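Local atomic coordinates of ThiJ/PfpI domain protein (Brachyspira murdochii, PDB entry 4HCJ), a protein that is of unknown exact function but belongs to the DJ-1/PfpI family, binds magnesium and is probably a hydrolase. Residues F19-E22 with E23-S27; G80-T83 with L84-D87; S129-E132 with S133-R136; A168-G171 with V172-L176. One frame throughout, in Å; residues are numbered along the deposited sequence. Where two conformers were deposited one is given.

Interaction 1 of 4, residues F19-E22 with E23-S27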
ATOM      1  N   PHE A  19      -7.424  -9.249  -4.605  1.00  7.04           N
ATOM      2  CA  PHE A  19      -6.413  -8.206  -4.677  1.00  6.53           C
ATOM      3  C   PHE A  19      -5.892  -8.101  -6.118  1.00  6.56           C
ATOM      4  O   PHE A  19      -6.013  -9.024  -6.925  1.00  6.78           O
ATOM      5  CB  PHE A  19      -5.276  -8.463  -3.680  1.00  7.03           C
ATOM      6  CG  PHE A  19      -4.414  -9.675  -4.000  1.00  6.70           C
ATOM      7  CD1 PHE A  19      -3.319  -9.566  -4.853  1.00  7.03           C
ATOM      8  CD2 PHE A  19      -4.702 -10.917  -3.448  1.00  7.42           C
ATOM      9  CE1 PHE A  19      -2.522 -10.669  -5.148  1.00  7.36           C
ATOM     10  CE2 PHE A  19      -3.911 -12.029  -3.737  1.00  7.28           C
ATOM     11  CZ  PHE A  19      -2.825 -11.908  -4.593  1.00  7.38           C
ATOM     12  N   GLN A  20      -5.306  -6.953  -6.437  1.00  6.14           N
ATOM     13  CA  GLN A  20      -4.828  -6.712  -7.789  1.00  6.45           C
ATOM     14  C   GLN A  20      -3.484  -7.402  -8.003  1.00  6.41           C
ATOM     15  O   GLN A  20      -2.463  -6.961  -7.468  1.00  6.81           O
ATOM     16  CB  GLN A  20      -4.715  -5.208  -8.053  1.00  6.80           C
ATOM     17  CG  GLN A  20      -4.514  -4.870  -9.514  1.00  7.38           C
ATOM     18  CD  GLN A  20      -5.755  -5.119 -10.332  1.00  7.81           C
ATOM     19  OE1 GLN A  20      -6.835  -4.626  -9.995  1.00  8.74           O
ATOM     20  NE2 GLN A  20      -5.624  -5.921 -11.386  1.00  9.50           N
ATOM     21  N   ASP A  21      -3.479  -8.483  -8.785  1.00  6.62           N
ATOM     22  CA  ASP A  21      -2.282  -9.310  -8.904  1.00  7.41           C
ATOM     23  C   ASP A  21      -1.032  -8.512  -9.258  1.00  7.20           C
ATOM     24  O   ASP A  21       0.012  -8.684  -8.628  1.00  7.74           O
ATOM     25  CB  ASP A  21      -2.465 -10.408  -9.970  1.00  7.87           C
ATOM     26  CG  ASP A  21      -3.605 -11.355  -9.672  1.00  7.94           C
ATOM     27  OD1 ASP A  21      -3.379 -12.587  -9.710  1.00  8.69           O
ATOM     28  OD2 ASP A  21      -4.728 -10.865  -9.433  1.00  7.76           O
ATOM     29  N   GLU A  22      -1.109  -7.660 -10.276  1.00  7.07           N
ATOM     30  CA  GLU A  22       0.109  -7.026 -10.765  1.00  7.78           C
ATOM     31  C   GLU A  22       0.717  -6.132  -9.700  1.00  7.03           C
ATOM     32  O   GLU A  22       1.934  -6.038  -9.549  1.00  6.92           O
ATOM     33  CB  GLU A  22      -0.189  -6.164 -11.991  1.00  9.58           C
ATOM     34  CG  GLU A  22      -0.838  -6.892 -13.147  1.00 10.95           C
ATOM     35  CD  GLU A  22      -2.358  -6.763 -13.164  1.00 10.06           C
ATOM     36  OE1 GLU A  22      -2.996  -6.783 -12.082  1.00  9.26           O
ATOM     37  OE2 GLU A  22      -2.927  -6.630 -14.277  1.00 10.92           O
ATOM     38  N   GLU A  23      -0.149  -5.444  -8.969  1.00  6.62           N
ATOM     39  CA  GLU A  23       0.318  -4.501  -7.953  1.00  6.72           C
ATOM     40  C   GLU A  23       1.132  -5.215  -6.894  1.00  6.91           C
ATOM     41  O   GLU A  23       2.169  -4.701  -6.452  1.00  8.02           O
ATOM     42  CB  GLU A  23      -0.863  -3.769  -7.312  1.00  6.44           C
ATOM     43  CG  GLU A  23      -1.622  -2.857  -8.271  1.00  6.45           C
ATOM     44  CD  GLU A  23      -2.874  -2.246  -7.671  1.00  6.54           C
ATOM     45  OE1 GLU A  23      -3.146  -2.495  -6.486  1.00  6.89           O
ATOM     46  OE2 GLU A  23      -3.590  -1.509  -8.397  1.00  7.55           O
ATOM     47  N   TYR A  24       0.673  -6.404  -6.492  1.00  6.07           N
ATOM     48  CA  TYR A  24       1.388  -7.209  -5.525  1.00  6.36           C
ATOM     49  C   TYR A  24       2.618  -7.892  -6.139  1.00  6.26           C
ATOM     50  O   TYR A  24       3.745  -7.682  -5.674  1.00  6.36           O
ATOM     51  CB  TYR A  24       0.452  -8.259  -4.891  1.00  6.66           C
ATOM     52  CG  TYR A  24       1.200  -9.234  -4.001  1.00  6.28           C
ATOM     53  CD1 TYR A  24       1.732  -8.837  -2.770  1.00  6.75           C
ATOM     54  CD2 TYR A  24       1.388 -10.551  -4.401  1.00  6.56           C
ATOM     55  CE1 TYR A  24       2.427  -9.722  -1.976  1.00  6.94           C
ATOM     56  CE2 TYR A  24       2.075 -11.449  -3.602  1.00  6.88           C
ATOM     57  CZ  TYR A  24       2.593 -11.030  -2.391  1.00  7.10           C
ATOM     58  OH  TYR A  24       3.267 -11.935  -1.607  1.00  8.09           O
ATOM     59  N   PHE A  25       2.419  -8.733  -7.149  1.00  6.42           N
ATOM     60  CA  PHE A  25       3.518  -9.565  -7.639  1.00  6.80           C
ATOM     61  C   PHE A  25       4.646  -8.753  -8.278  1.00  6.33           C
ATOM     62  O   PHE A  25       5.824  -9.067  -8.080  1.00  6.96           O
ATOM     63  CB  PHE A  25       3.008 -10.651  -8.597  1.00  7.36           C
ATOM     64  CG  PHE A  25       2.150 -11.691  -7.924  1.00  7.90           C
ATOM     65  CD1 PHE A  25       2.706 -12.634  -7.059  1.00  8.16           C
ATOM     66  CD2 PHE A  25       0.776 -11.717  -8.152  1.00  8.89           C
ATOM     67  CE1 PHE A  25       1.897 -13.582  -6.431  1.00  9.04           C
ATOM     68  CE2 PHE A  25      -0.035 -12.667  -7.529  1.00  9.90           C
ATOM     69  CZ  PHE A  25       0.527 -13.593  -6.668  1.00  9.83           C
ATOM     70  N   GLU A  26       4.303  -7.721  -9.047  0.54  6.29           N
ATOM     71  CA  GLU A  26       5.343  -6.939  -9.706  0.54  6.48           C
ATOM     72  C   GLU A  26       6.119  -6.083  -8.715  0.54  6.09           C
ATOM     73  O   GLU A  26       7.333  -5.928  -8.836  0.54  6.74           O
ATOM     74  CB  GLU A  26       4.766  -6.087 -10.837  0.54  7.08           C
ATOM     75  CG  GLU A  26       4.163  -6.927 -11.953  0.54  8.37           C
ATOM     76  CD  GLU A  26       3.559  -6.097 -13.080  0.54  9.68           C
ATOM     77  OE1 GLU A  26       3.720  -4.860 -13.068  0.54 10.60           O
ATOM     78  OE2 GLU A  26       2.930  -6.677 -13.986  0.54 11.89           O
ATOM     79  N   SER A  27       5.442  -5.546  -7.713  1.00  5.97           N
ATOM     80  CA  SER A  27       6.160  -4.771  -6.709  1.00  5.95           C
ATOM     81  C   SER A  27       7.026  -5.673  -5.842  1.00  5.79           C
ATOM     82  O   SER A  27       8.154  -5.303  -5.504  1.00  6.23           O
ATOM     83  CB  SER A  27       5.227  -3.900  -5.858  1.00  6.07           C
ATOM     84  OG  SER A  27       4.377  -4.651  -5.005  1.00  5.98           O
TER
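F19 holds its ring between its own backbone N and carbonyl carbon (chi1 68°), which brings CE1 of F19 to 3.8 Å from CB of Y24. Y24 swings its CG to the side opposite its N (chi1 173°), and CD2 of its ring lies over one face of the F25 ring. The F19 and Y24 ring planes differ by 78° but meet obliquely. F25 adds its CE2 at the edge of the F19 ring, 4.0 Å from CE1 of F19. CB of D21 sits at the edge of the F25 ring. The extended chain of E23 crosses the Q20 side chain at a slant, with OE1 of E23 3.5 Å from CB of Q20. This OE1 accepts a bond from the backbone N of G77. Q20 gives NE2 to the syn lone pair of OE1 of E22, 2.9 Å away. O of D21 accepts from N of F25 at 2.8 Å; the D21 carboxylate takes the backbone N atoms of L52 and G54. With an alanine at E23, N of G77 would probably lose its acceptor and Q20 its neighbouring chain. The buried E23 probably corresponds to the glutamate beside the active site of DJ-1 relatives, here on the first turn of helix 21-33 in a beta-alpha-beta unit.

Interaction 2 of 4, residues G80-T83 with L84-D87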
ATOM      1  N   GLY A  80     -11.198  -6.394  -4.730  1.00  7.49           N
ATOM      2  CA  GLY A  80     -11.356  -6.881  -3.371  1.00  7.57           C
ATOM      3  C   GLY A  80     -11.024  -5.847  -2.301  1.00  7.37           C
ATOM      4  O   GLY A  80     -11.481  -5.950  -1.165  1.00  7.74           O
ATOM      5  N   CYS A  81     -10.221  -4.844  -2.651  1.00  7.40           N
ATOM      6  CA  CYS A  81      -9.830  -3.812  -1.687  1.00  7.43           C
ATOM      7  C   CYS A  81     -11.036  -2.999  -1.197  1.00  7.42           C
ATOM      8  O   CYS A  81     -11.005  -2.438  -0.098  1.00  7.47           O
ATOM      9  CB  CYS A  81      -8.778  -2.894  -2.307  1.00  8.00           C
ATOM     10  SG  CYS A  81      -8.077  -1.696  -1.157  1.00  8.05           S
ATOM     11  N   ILE A  82     -12.090  -2.923  -1.999  1.00  8.11           N
ATOM     12  CA  ILE A  82     -13.245  -2.121  -1.626  1.00  9.31           C
ATOM     13  C   ILE A  82     -13.811  -2.557  -0.276  1.00  8.87           C
ATOM     14  O   ILE A  82     -14.295  -1.735   0.497  1.00  9.79           O
ATOM     15  CB  ILE A  82     -14.308  -2.132  -2.742  1.00 12.02           C
ATOM     16  CG1 ILE A  82     -13.732  -1.498  -4.013  1.00 14.01           C
ATOM     17  CG2 ILE A  82     -15.570  -1.398  -2.317  1.00 14.72           C
ATOM     18  CD1 ILE A  82     -14.545  -1.755  -5.270  1.00 18.71           C
ATOM     19  N   THR A  83     -13.679  -3.850   0.026  1.00  9.33           N
ATOM     20  CA  THR A  83     -14.124  -4.405   1.301  1.00 11.13           C
ATOM     21  C   THR A  83     -13.344  -3.858   2.500  1.00 10.37           C
ATOM     22  O   THR A  83     -13.796  -3.971   3.626  1.00 12.97           O
ATOM     23  CB  THR A  83     -14.057  -5.965   1.304  1.00 13.10           C
ATOM     24  OG1 THR A  83     -12.692  -6.412   1.277  1.00 12.68           O
ATOM     25  CG2 THR A  83     -14.813  -6.527   0.094  1.00 15.57           C
ATOM     26  N   LEU A  84     -12.170  -3.273   2.248  1.00  8.35           N
ATOM     27  CA  LEU A  84     -11.288  -2.744   3.291  1.00  8.17           C
ATOM     28  C   LEU A  84     -11.310  -1.222   3.394  1.00  7.25           C
ATOM     29  O   LEU A  84     -10.702  -0.660   4.300  1.00  7.30           O
ATOM     30  CB  LEU A  84      -9.854  -3.180   3.006  1.00  9.61           C
ATOM     31  CG  LEU A  84      -9.601  -4.686   2.934  1.00 12.41           C
ATOM     32  CD1 LEU A  84      -8.142  -4.969   2.571  1.00 13.43           C
ATOM     33  CD2 LEU A  84      -9.975  -5.343   4.245  1.00 13.96           C
ATOM     34  N   TRP A  85     -12.009  -0.553   2.486  1.00  7.25           N
ATOM     35  CA  TRP A  85     -11.972   0.898   2.430  1.00  6.80           C
ATOM     36  C   TRP A  85     -12.465   1.576   3.702  1.00  7.26           C
ATOM     37  O   TRP A  85     -11.924   2.618   4.114  1.00  7.79           O
ATOM     38  CB  TRP A  85     -12.795   1.369   1.252  1.00  6.99           C
ATOM     39  CG  TRP A  85     -12.132   1.270  -0.065  1.00  6.12           C
ATOM     40  CD1 TRP A  85     -10.860   0.819  -0.344  1.00  6.13           C
ATOM     41  CD2 TRP A  85     -12.695   1.676  -1.308  1.00  6.44           C
ATOM     42  NE1 TRP A  85     -10.604   0.918  -1.699  1.00  6.34           N
ATOM     43  CE2 TRP A  85     -11.715   1.459  -2.306  1.00  6.61           C
ATOM     44  CE3 TRP A  85     -13.937   2.210  -1.678  1.00  7.66           C
ATOM     45  CZ2 TRP A  85     -11.939   1.781  -3.643  1.00  7.58           C
ATOM     46  CZ3 TRP A  85     -14.152   2.522  -3.000  1.00  8.29           C
ATOM     47  CH2 TRP A  85     -13.161   2.308  -3.965  1.00  8.43           C
ATOM     48  N   ASP A  86     -13.524   1.020   4.291  1.00  7.50           N
ATOM     49  CA  ASP A  86     -14.126   1.604   5.489  1.00  8.66           C
ATOM     50  C   ASP A  86     -13.764   0.843   6.759  1.00  8.75           C
ATOM     51  O   ASP A  86     -14.413   1.006   7.781  1.00 11.47           O
ATOM     52  CB  ASP A  86     -15.649   1.702   5.327  1.00 11.33           C
ATOM     53  CG  ASP A  86     -16.051   2.717   4.269  1.00 15.79           C
ATOM     54  OD1 ASP A  86     -15.386   3.776   4.158  1.00 16.22           O
ATOM     55  OD2 ASP A  86     -17.021   2.446   3.540  1.00 20.64           O
ATOM     56  N   ASP A  87     -12.720   0.030   6.696  1.00  7.66           N
ATOM     57  CA  ASP A  87     -12.346  -0.806   7.821  1.00  7.69           C
ATOM     58  C   ASP A  87     -11.416  -0.042   8.769  1.00  7.23           C
ATOM     59  O   ASP A  87     -10.369   0.460   8.363  1.00  7.39           O
ATOM     60  CB  ASP A  87     -11.663  -2.051   7.264  1.00  9.01           C
ATOM     61  CG  ASP A  87     -11.500  -3.142   8.297  1.00 12.35           C
ATOM     62  OD1 ASP A  87     -10.804  -2.959   9.289  1.00 13.57           O
ATOM     63  OD2 ASP A  87     -12.071  -4.220   8.103  1.00 18.64           O
TER
HETATM   64  O   HOH W   1     -15.128  -1.069   3.197  0.57 14.98           O
HETATM   65  O   HOH W   2     -13.441  -5.203   6.096  1.00 20.74           O
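The W85 indole has I82 over one face. CA of I82 makes a CH-pi contact 3.8 Å from the centroid of the five-membered ring, only 5° off its normal. CG1 of I82 extends the cover over the six-membered ring, 3.8 Å from CZ2 of W85. C81 comes obliquely, with SG 3.7 Å from NE1 of W85. NE1 also has a weak bond to O of S109. Two i to i+3 backbone bonds turn the chain. L84 N bonds to O of C81 at 2.7 Å, and W85 N reaches O of I82 from above its carbonyl plane at 3.3 Å. T83 places OG1 between its N and carbonyl carbon (chi1 69°), where it donates to O of G80 at 2.8 Å. One water joins O of I82 to N of D86. Another joins O of T83 to OD2 of D87. A serine in place of W85 would probably leave CA and CG1 of I82 without the ring face they pack on and the C81 sulfur without its aromatic neighbour. L84 to D87 form a type I turn whose D87 side chain caps helix 88-99, a turn and N-cap packed on helix 110-116.

Interaction 3 of 4, residues S129-E132 with S133-R136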
ATOM      1  N   SER A 129      -8.200   6.213 -11.449  1.00 13.43           N
ATOM      2  CA  SER A 129      -9.122   7.189 -11.990  1.00 14.57           C
ATOM      3  C   SER A 129     -10.566   7.032 -11.467  1.00 13.28           C
ATOM      4  O   SER A 129     -11.211   8.003 -11.068  1.00 13.95           O
ATOM      5  CB  SER A 129      -9.108   7.096 -13.507  1.00 18.68           C
ATOM      6  OG  SER A 129      -9.934   8.093 -14.043  1.00 21.71           O
ATOM      7  N   ALA A 130     -11.044   5.800 -11.417  1.00 12.32           N
ATOM      8  CA  ALA A 130     -12.392   5.516 -10.930  1.00 12.63           C
ATOM      9  C   ALA A 130     -12.629   5.920  -9.473  1.00 10.97           C
ATOM     10  O   ALA A 130     -13.776   6.094  -9.057  1.00 11.91           O
ATOM     11  CB  ALA A 130     -12.714   4.035 -11.105  1.00 14.44           C
ATOM     12  N   ASP A 131     -11.554   6.061  -8.705  1.00  8.70           N
ATOM     13  CA  ASP A 131     -11.657   6.299  -7.274  1.00  8.33           C
ATOM     14  C   ASP A 131     -11.453   7.766  -6.891  1.00  8.70           C
ATOM     15  O   ASP A 131     -11.367   8.081  -5.695  1.00  9.18           O
ATOM     16  CB  ASP A 131     -10.604   5.468  -6.516  1.00  8.68           C
ATOM     17  CG  ASP A 131     -10.788   3.956  -6.645  1.00  8.71           C
ATOM     18  OD1 ASP A 131     -11.907   3.504  -6.982  1.00 10.12           O
ATOM     19  OD2 ASP A 131      -9.794   3.226  -6.367  1.00  8.48           O
ATOM     20  N   GLU A 132     -11.382   8.662  -7.855  0.58  9.25           N
ATOM     21  CA  GLU A 132     -11.035  10.033  -7.522  0.58 10.13           C
ATOM     22  C   GLU A 132     -12.086  10.733  -6.616  0.58  9.24           C
ATOM     23  O   GLU A 132     -11.725  11.633  -5.860  0.58  8.91           O
ATOM     24  CB  GLU A 132     -10.695  10.805  -8.813  0.58 11.31           C
ATOM     25  CG  GLU A 132      -9.410  10.260  -9.533  0.58 12.14           C
ATOM     26  CD  GLU A 132      -8.987  11.029 -10.781  0.58 14.11           C
ATOM     27  OE1 GLU A 132      -9.543  12.091 -11.046  0.58 14.74           O
ATOM     28  OE2 GLU A 132      -8.092  10.559 -11.512  0.58 14.71           O
ATOM     29  N   SER A 133     -13.355  10.308  -6.654  1.00  8.79           N
ATOM     30  CA  SER A 133     -14.342  10.838  -5.718  1.00  9.13           C
ATOM     31  C   SER A 133     -13.892  10.645  -4.267  1.00  7.57           C
ATOM     32  O   SER A 133     -13.895  11.588  -3.464  1.00  7.60           O
ATOM     33  CB  SER A 133     -15.685  10.151  -5.954  1.00 11.42           C
ATOM     34  OG  SER A 133     -15.580   8.763  -5.745  1.00 14.00           O
ATOM     35  N   HIS A 134     -13.503   9.418  -3.936  1.00  7.52           N
ATOM     36  CA  HIS A 134     -13.144   9.099  -2.558  1.00  8.06           C
ATOM     37  C   HIS A 134     -11.893   9.825  -2.123  1.00  7.38           C
ATOM     38  O   HIS A 134     -11.762  10.273  -0.977  1.00  8.21           O
ATOM     39  CB  HIS A 134     -12.910   7.603  -2.393  1.00  9.58           C
ATOM     40  CG  HIS A 134     -14.019   6.771  -2.933  1.00 12.02           C
ATOM     41  ND1 HIS A 134     -15.189   6.567  -2.242  1.00 16.23           N
ATOM     42  CD2 HIS A 134     -14.129   6.079  -4.090  1.00 13.90           C
ATOM     43  CE1 HIS A 134     -15.987   5.803  -2.965  1.00 16.81           C
ATOM     44  NE2 HIS A 134     -15.372   5.503  -4.092  1.00 16.08           N
ATOM     45  N   VAL A 135     -10.940   9.919  -3.046  1.00  7.27           N
ATOM     46  CA  VAL A 135      -9.663  10.522  -2.726  1.00  7.56           C
ATOM     47  C   VAL A 135      -9.808  12.040  -2.553  1.00  7.67           C
ATOM     48  O   VAL A 135      -9.265  12.618  -1.601  1.00  8.28           O
ATOM     49  CB  VAL A 135      -8.615  10.085  -3.760  1.00  8.55           C
ATOM     50  CG1 VAL A 135      -7.282  10.784  -3.526  1.00  9.90           C
ATOM     51  CG2 VAL A 135      -8.426   8.553  -3.658  1.00  9.04           C
ATOM     52  N   ARG A 136     -10.582  12.684  -3.429  1.00  7.38           N
ATOM     53  CA  ARG A 136     -10.853  14.100  -3.254  1.00  7.24           C
ATOM     54  C   ARG A 136     -11.660  14.357  -1.983  1.00  6.78           C
ATOM     55  O   ARG A 136     -11.459  15.389  -1.319  1.00  7.32           O
ATOM     56  CB  ARG A 136     -11.600  14.685  -4.448  1.00  8.46           C
ATOM     57  CG  ARG A 136     -10.759  14.780  -5.701  1.00 10.14           C
ATOM     58  CD  ARG A 136     -11.411  15.708  -6.745  1.00 14.23           C
ATOM     59  NE  ARG A 136     -10.735  15.652  -8.046  1.00 19.25           N
ATOM     60  CZ  ARG A 136      -9.631  16.315  -8.361  1.00 23.78           C
ATOM     61  NH1 ARG A 136      -9.038  17.108  -7.470  1.00 30.77           N
ATOM     62  NH2 ARG A 136      -9.120  16.182  -9.581  1.00 25.04           N
TER
HETATM   63  O   HOH W   3     -14.650   4.093  -6.834  1.00 17.90           O
HETATM   64  O   HOH W   4     -14.760   8.782  -8.766  1.00 20.11           O
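D131 and H134 meet at the start of the short helix 132-137, where D131 is the N-cap residue. Its side chain makes no capping bond. Its backbone O starts the helix bonding, accepting from N of V135 at 3.3 Å in the carbonyl plane. N of H134 also reaches this oxygen, but weakly, with an N-H...O angle of 122°. The next turn bond is straighter: N of R136 meets O of E132 at 2.9 Å. Water satisfies one N-H of the first turn. One molecule accepts from N of S133 and donates to O of A130, so the first turn is tied back to the preceding 3-10 segment. A second donates to O of A130 and, at 2.8 Å, to OD1 of D131. It also lies in the plane of the H134 ring at its edge, hydrogen-bonded to NE2 of H134. H134 gets there with CG beside its backbone N (chi1 -51°), which also sets CD2 3.8 Å from O of D131. S133 OG sits above one face of the same ring, 3.5 Å from its plane and toward the rim. The other carboxylate oxygen, OD2 of D131, is bound by OG of S109. CG2 of V135 lies 3.6 Å from O of D131. The result is a helix N-terminus whose S133 N-H is bonded to water, just before H137, a residue seen to bind magnesium in crystals of this protein.

Interaction 4 of 4, residues A168-G171 with V172-L176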
ATOM      1  N   ALA A 168       9.865   3.676  -7.012  1.00  6.64           N
ATOM      2  CA  ALA A 168       9.801   4.914  -6.234  1.00  7.14           C
ATOM      3  C   ALA A 168       9.872   4.642  -4.731  1.00  6.76           C
ATOM      4  O   ALA A 168      10.564   5.345  -3.998  1.00  7.40           O
ATOM      5  CB  ALA A 168       8.542   5.710  -6.576  1.00  7.78           C
ATOM      6  N   VAL A 169       9.168   3.606  -4.271  1.00  6.72           N
ATOM      7  CA  VAL A 169       9.220   3.218  -2.866  1.00  6.75           C
ATOM      8  C   VAL A 169      10.644   2.803  -2.467  1.00  6.84           C
ATOM      9  O   VAL A 169      11.147   3.226  -1.418  1.00  7.31           O
ATOM     10  CB  VAL A 169       8.188   2.117  -2.554  1.00  6.92           C
ATOM     11  CG1 VAL A 169       8.387   1.557  -1.154  1.00  7.32           C
ATOM     12  CG2 VAL A 169       6.771   2.669  -2.715  1.00  7.44           C
ATOM     13  N   VAL A 170      11.294   1.983  -3.299  1.00  6.77           N
ATOM     14  CA  VAL A 170      12.678   1.591  -3.031  1.00  7.28           C
ATOM     15  C   VAL A 170      13.581   2.830  -2.950  1.00  7.56           C
ATOM     16  O   VAL A 170      14.454   2.901  -2.081  1.00  8.30           O
ATOM     17  CB  VAL A 170      13.183   0.595  -4.095  1.00  7.79           C
ATOM     18  CG1 VAL A 170      14.709   0.425  -4.003  1.00  8.42           C
ATOM     19  CG2 VAL A 170      12.476  -0.754  -3.941  1.00  8.19           C
ATOM     20  N   GLY A 171      13.388   3.801  -3.847  1.00  8.13           N
ATOM     21  CA  GLY A 171      14.180   5.019  -3.806  1.00  8.99           C
ATOM     22  C   GLY A 171      14.044   5.757  -2.483  1.00  9.07           C
ATOM     23  O   GLY A 171      15.029   6.216  -1.905  1.00 10.42           O
ATOM     24  N   VAL A 172      12.825   5.869  -1.972  1.00  8.78           N
ATOM     25  CA  VAL A 172      12.620   6.513  -0.676  1.00  9.28           C
ATOM     26  C   VAL A 172      13.286   5.706   0.446  1.00  9.35           C
ATOM     27  O   VAL A 172      14.009   6.247   1.269  1.00 10.82           O
ATOM     28  CB  VAL A 172      11.122   6.728  -0.392  1.00 10.17           C
ATOM     29  CG1 VAL A 172      10.936   7.298   0.987  1.00 11.50           C
ATOM     30  CG2 VAL A 172      10.481   7.643  -1.449  1.00 10.76           C
ATOM     31  N   LEU A 173      13.081   4.400   0.443  1.00  8.75           N
ATOM     32  CA  LEU A 173      13.655   3.562   1.484  1.00  8.80           C
ATOM     33  C   LEU A 173      15.180   3.551   1.467  1.00  9.15           C
ATOM     34  O   LEU A 173      15.824   3.537   2.520  1.00  9.98           O
ATOM     35  CB  LEU A 173      13.144   2.138   1.335  1.00  8.94           C
ATOM     36  CG  LEU A 173      11.665   1.983   1.698  1.00 11.33           C
ATOM     37  CD1 LEU A 173      11.204   0.592   1.322  1.00 11.31           C
ATOM     38  CD2 LEU A 173      11.434   2.263   3.179  1.00 16.32           C
ATOM     39  N   ASN A 174      15.774   3.557   0.281  1.00  9.94           N
ATOM     40  CA  ASN A 174      17.232   3.472   0.195  1.00 10.95           C
ATOM     41  C   ASN A 174      17.920   4.740   0.686  1.00 12.34           C
ATOM     42  O   ASN A 174      19.124   4.742   0.948  1.00 13.87           O
ATOM     43  CB  ASN A 174      17.684   3.083  -1.217  1.00 12.19           C
ATOM     44  CG  ASN A 174      17.633   1.574  -1.464  1.00 14.38           C
ATOM     45  OD1 ASN A 174      17.484   0.770  -0.535  1.00 15.71           O
ATOM     46  ND2 ASN A 174      17.823   1.184  -2.711  1.00 15.90           N
ATOM     47  N   SER A 175      17.167   5.823   0.827  1.00 13.44           N
ATOM     48  CA  SER A 175      17.745   7.031   1.391  1.00 16.84           C
ATOM     49  C   SER A 175      17.731   7.025   2.926  1.00 17.43           C
ATOM     50  O   SER A 175      18.218   7.967   3.557  1.00 20.04           O
ATOM     51  CB  SER A 175      17.057   8.272   0.818  1.00 21.56           C
ATOM     52  OG  SER A 175      17.442   8.470  -0.535  1.00 26.84           O
ATOM     53  N   LEU A 176      17.203   5.955   3.517  1.00 16.46           N
ATOM     54  CA  LEU A 176      17.177   5.792   4.970  1.00 16.89           C
ATOM     55  C   LEU A 176      18.251   4.818   5.451  1.00 15.67           C
ATOM     56  O   LEU A 176      18.653   3.899   4.718  1.00 16.38           O
ATOM     57  CB  LEU A 176      15.811   5.271   5.414  1.00 21.45           C
ATOM     58  CG  LEU A 176      14.600   6.018   4.855  1.00 27.87           C
ATOM     59  CD1 LEU A 176      13.307   5.370   5.330  1.00 35.14           C
ATOM     60  CD2 LEU A 176      14.648   7.484   5.265  1.00 30.34           C
TER
HETATM   61  O   HOH W   5      17.503   6.955  -2.705  1.00 28.81           O
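N174 N bonds to O of V170 at 2.8 Å, and L173 N to O of V169 at 2.9 Å. V172 N completes the row with O of A168. S175 N is only weakly bonded to O of G171, at 3.5 Å, and has a shorter bond to O of V172. L176 N likewise turns to O of L173. A water adds a second partner for O of G171, donating at 2.7 Å, and is also hydrogen-bonded to OG of S175. Side chains four residues apart lie alongside each other and point the same way. CG1 of V170 sits opposite its N (chi1 167°), which puts it 3.5 Å from ND2 of N174. OD1 of N174 is bonded to OH of Y36. CG1 of V169 touches CD1 of L173 at 3.9 Å, on the side of the helix that faces strand 103-107. CG2 of V172 leans on the helix backbone, 3.4 Å from O of A168. V169 and V170 touch F31 of helix 21-33, while A168 and V172 reach V149 of strand 147-150. This is the C-terminal end of helix 162-174, where i to i+4 bonds give way to i to i+3 bonds, on the sheet of this alpha-beta-alpha sandwich.

The four contacts follow one another along the chain. Each spans adjacent residues, so none closes a long loop and none nests in or crosses another. Interaction 1 begins helix 21-33, after strand 9-13. Interaction 2 follows strand 72-75 and leads into helix 88-99. Interaction 3 opens helix 132-137, and interaction 4 ends helix 162-174. Interactions 2 and 3 touch directly: CZ3 of W85 lies 3.4 Å from NE2 of H134, and both contacts rest on helix 110-116. Interactions 1 and 4 do not touch, but their helices pack together: E23, E26 and S27 on helix 162-174, V169 and V170 on F31. Interaction 4 lies about 27 Å from interaction 2, centre to centre, across the chain's middle.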